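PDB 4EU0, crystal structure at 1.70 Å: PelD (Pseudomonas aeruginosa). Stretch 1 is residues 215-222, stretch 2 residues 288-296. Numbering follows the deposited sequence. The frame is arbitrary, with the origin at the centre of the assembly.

Stretch 1 215-222: QLRLRNDE
Stretch 2 (288-296) ECGLNDQQV

Residues 215-219 of PelD form the end of a strand that begins earlier in the chain; 220-222 continue as loop. Stretch 2 leaves a helix at Gly290 and runs as loop or turn, with helical phi/psi at 293-295 but without the regular bonds. The CA atoms of Leu216 and Val296 lie 8.8 Å apart, those of Leu218 and Gln295 7.4 Å, and those of Asn220 and Gly290 5.1 Å. The stretches run in roughly opposite directions, without strand pairing, and are closest at Asn220 and Gly290. They bury 381 Å² between them.

Gln295 covers the most surface. Its phi/psi is -95/-42, and its CA-to-CB bond points toward the strand. The side chain is extended, with chi1 m (-70°), chi2 t (171°) and chi3 -56°. Its amide works in two directions. Gln295 NE2 donates to Arg219 O at 2.7 Å, with an angle of 153°. Gln295 OE1 turns back to its own stretch and accepts from Asn292 N at 3.1 Å. Gln295 NE2 also donates to a water at 2.8 Å, and that water accepts from Arg219 N at 3.0 Å. Gln295 NE2 thus holds Arg219 O directly and Arg219 N through the water. Asn292 O accepts from Gln295 N at 2.9 Å and from Val296 N at 3.2 Å, which closes the turn that carries the glutamine.

Leu218 is next, with phi/psi -134/165, chi1 m (-59°) and chi2 t (171°). Its CA-to-CB bond points toward stretch 2. Leu218 CD1 packs on Leu291 CD1 at 3.7 Å, and Leu218 CD2 lies 4.0 Å from Gln295 CB. The Leu291 CA-to-CB bond points away, but the m, t rotamer (-52°, 173°) brings its end back to the strand. Leu216 has phi/psi -129/128, chi1 -102° (between wells) and chi2 t (-156°). Its CA-to-CB bond also points toward stretch 2, and Leu216 CD1 is 3.6 Å from Gln295 O.

Gly290 has positive phi (72/31), which by itself favours glycine. Gly290 O accepts from Asp221 N at 3.0 Å, with an angle of 144°. An ideal CB on Gly290 would point toward stretch 1 and clash with Asp221 OD1 at 2.5 Å. A Gly290 CB would also be tight, at 3.5 Å from Asn220 CB, so the absence of a side chain leaves room for Asp221 as it lies here. Asp221 has chi1 p (65°).

Asn220 has phi/psi -84/-177 and chi1 p (74°). Asn220 CB is 3.2 Å from Cys289 O and 3.4 Å from Gly290 O. Asn220 ND2 donates to Cys289 O at 3.3 Å, while Asn220 OD1 accepts from Glu222 N at 3.0 Å. This buried side chain links the helix exit to the loop after the strand.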

# COMPACT_ATOMS: atom_id res chain seq x y z
N GLN A 215 0.04 -8.49 -8.69
CA GLN A 215 -0.79 -9.30 -9.57
C GLN A 215 -1.26 -10.58 -8.90
O GLN A 215 -0.59 -11.11 -8.01
CB GLN A 215 0.01 -9.69 -10.82
CG GLN A 215 0.60 -8.52 -11.57
CD GLN A 215 1.34 -8.99 -12.80
OE1 GLN A 215 1.72 -10.16 -12.89
NE2 GLN A 215 1.53 -8.10 -13.76
N LEU A 216 -2.39 -11.07 -9.38
CA LEU A 216 -2.93 -12.37 -8.99
C LEU A 216 -3.26 -13.18 -10.24
O LEU A 216 -3.97 -12.70 -11.14
CB LEU A 216 -4.21 -12.21 -8.17
CG LEU A 216 -4.25 -12.36 -6.65
CD1 LEU A 216 -5.66 -12.74 -6.21
CD2 LEU A 216 -3.24 -13.38 -6.15
N ARG A 217 -2.76 -14.41 -10.28
CA ARG A 217 -3.02 -15.33 -11.39
C ARG A 217 -4.11 -16.29 -10.95
O ARG A 217 -3.92 -17.07 -10.00
CB ARG A 217 -1.74 -16.10 -11.75
CG ARG A 217 -0.52 -15.20 -11.97
CD ARG A 217 0.81 -15.95 -11.81
NE ARG A 217 0.96 -16.57 -10.49
CZ ARG A 217 2.09 -17.10 -10.02
NH1 ARG A 217 3.20 -17.08 -10.75
NH2 ARG A 217 2.11 -17.65 -8.81
N LEU A 218 -5.26 -16.22 -11.62
CA LEU A 218 -6.44 -16.98 -11.21
C LEU A 218 -7.09 -17.68 -12.39
O LEU A 218 -6.80 -17.38 -13.55
CB LEU A 218 -7.46 -16.05 -10.55
CG LEU A 218 -7.04 -15.26 -9.31
CD1 LEU A 218 -8.10 -14.25 -8.95
CD2 LEU A 218 -6.76 -16.19 -8.14
N ARG A 219 -7.97 -18.63 -12.08
CA ARG A 219 -8.87 -19.21 -13.06
C ARG A 219 -10.29 -18.86 -12.65
O ARG A 219 -10.66 -19.09 -11.50
CB ARG A 219 -8.69 -20.73 -13.13
CG ARG A 219 -7.35 -21.18 -13.70
CD ARG A 219 -7.38 -21.18 -15.22
NE ARG A 219 -6.14 -21.70 -15.80
CZ ARG A 219 -6.03 -22.17 -17.04
NH1 ARG A 219 -7.09 -22.22 -17.83
NH2 ARG A 219 -4.86 -22.61 -17.48
N ASN A 220 -11.08 -18.31 -13.56
CA ASN A 220 -12.47 -17.98 -13.21
C ASN A 220 -13.44 -19.16 -13.34
O ASN A 220 -13.02 -20.28 -13.65
CB ASN A 220 -12.96 -16.73 -13.96
CG ASN A 220 -13.26 -16.97 -15.44
OD1 ASN A 220 -13.22 -18.10 -15.94
ND2 ASN A 220 -13.55 -15.88 -16.15
N ASP A 221 -14.72 -18.91 -13.10
CA ASP A 221 -15.73 -19.96 -13.10
C ASP A 221 -16.01 -20.57 -14.48
O ASP A 221 -16.68 -21.60 -14.59
CB ASP A 221 -17.03 -19.46 -12.45
CG ASP A 221 -17.70 -18.35 -13.24
OD1 ASP A 221 -17.08 -17.79 -14.17
OD2 ASP A 221 -18.87 -18.04 -12.93
N GLU A 222 -15.51 -19.93 -15.53
CA GLU A 222 -15.60 -20.47 -16.89
C GLU A 222 -14.32 -21.23 -17.27
O GLU A 222 -14.18 -21.72 -18.39
CB GLU A 222 -15.89 -19.35 -17.90
CG GLU A 222 -17.20 -18.59 -17.66
CD GLU A 222 -18.44 -19.35 -18.09
OE1 GLU A 222 -18.71 -19.41 -19.30
OE2 GLU A 222 -19.15 -19.87 -17.20
N GLU A 288 -18.60 -9.99 -12.76
CA GLU A 288 -18.02 -9.66 -14.06
C GLU A 288 -16.80 -10.52 -14.40
O GLU A 288 -16.70 -11.03 -15.52
CB GLU A 288 -17.66 -8.18 -14.15
CG GLU A 288 -18.85 -7.24 -13.99
CD GLU A 288 -18.47 -5.80 -14.22
OE1 GLU A 288 -18.42 -5.03 -13.24
OE2 GLU A 288 -18.22 -5.43 -15.39
N CYS A 289 -15.89 -10.68 -13.44
CA CYS A 289 -14.67 -11.46 -13.67
C CYS A 289 -14.85 -12.95 -13.36
O CYS A 289 -13.99 -13.76 -13.68
CB CYS A 289 -13.49 -10.91 -12.85
SG CYS A 289 -13.02 -9.23 -13.27
N GLY A 290 -15.98 -13.29 -12.73
CA GLY A 290 -16.33 -14.68 -12.46
C GLY A 290 -15.48 -15.31 -11.38
O GLY A 290 -15.23 -16.52 -11.40
N LEU A 291 -15.04 -14.50 -10.42
CA LEU A 291 -14.19 -14.96 -9.33
C LEU A 291 -15.02 -15.17 -8.08
O LEU A 291 -16.24 -14.94 -8.09
CB LEU A 291 -13.04 -13.97 -9.08
CG LEU A 291 -12.17 -13.54 -10.27
CD1 LEU A 291 -11.19 -12.43 -9.88
CD2 LEU A 291 -11.41 -14.72 -10.88
N ASN A 292 -14.38 -15.62 -7.00
CA ASN A 292 -15.08 -15.86 -5.73
C ASN A 292 -14.27 -15.42 -4.52
O ASN A 292 -13.09 -15.11 -4.63
CB ASN A 292 -15.55 -17.31 -5.60
CG ASN A 292 -14.40 -18.31 -5.63
OD1 ASN A 292 -13.43 -18.19 -4.88
ND2 ASN A 292 -14.52 -19.31 -6.49
N ASP A 293 -14.92 -15.40 -3.36
CA ASP A 293 -14.30 -14.92 -2.12
C ASP A 293 -13.16 -15.80 -1.60
O ASP A 293 -12.44 -15.41 -0.68
CB ASP A 293 -15.37 -14.72 -1.03
CG ASP A 293 -16.14 -16.00 -0.71
OD1 ASP A 293 -16.31 -16.86 -1.60
OD2 ASP A 293 -16.58 -16.14 0.45
N GLN A 294 -13.00 -16.98 -2.19
CA GLN A 294 -11.88 -17.86 -1.85
C GLN A 294 -10.62 -17.46 -2.60
O GLN A 294 -9.50 -17.79 -2.18
CB GLN A 294 -12.22 -19.33 -2.12
CG GLN A 294 -13.53 -19.83 -1.47
CD GLN A 294 -13.57 -19.71 0.05
OE1 GLN A 294 -12.53 -19.76 0.73
NE2 GLN A 294 -14.77 -19.57 0.60
N GLN A 295 -10.81 -16.73 -3.70
CA GLN A 295 -9.72 -16.30 -4.58
C GLN A 295 -9.23 -14.88 -4.27
O GLN A 295 -8.02 -14.62 -4.28
CB GLN A 295 -10.17 -16.36 -6.04
CG GLN A 295 -10.34 -17.77 -6.58
CD GLN A 295 -10.97 -17.80 -7.95
OE1 GLN A 295 -12.07 -17.27 -8.16
NE2 GLN A 295 -10.30 -18.43 -8.90
N VAL A 296 -10.17 -13.98 -4.00
CA VAL A 296 -9.83 -12.61 -3.61
C VAL A 296 -10.68 -12.16 -2.43
O VAL A 296 -11.90 -12.29 -2.44
CB VAL A 296 -9.92 -11.61 -4.82
CG1 VAL A 296 -11.32 -11.62 -5.43
CG2 VAL A 296 -9.50 -10.21 -4.41
O HOH W 1 -7.84 -19.61 -9.30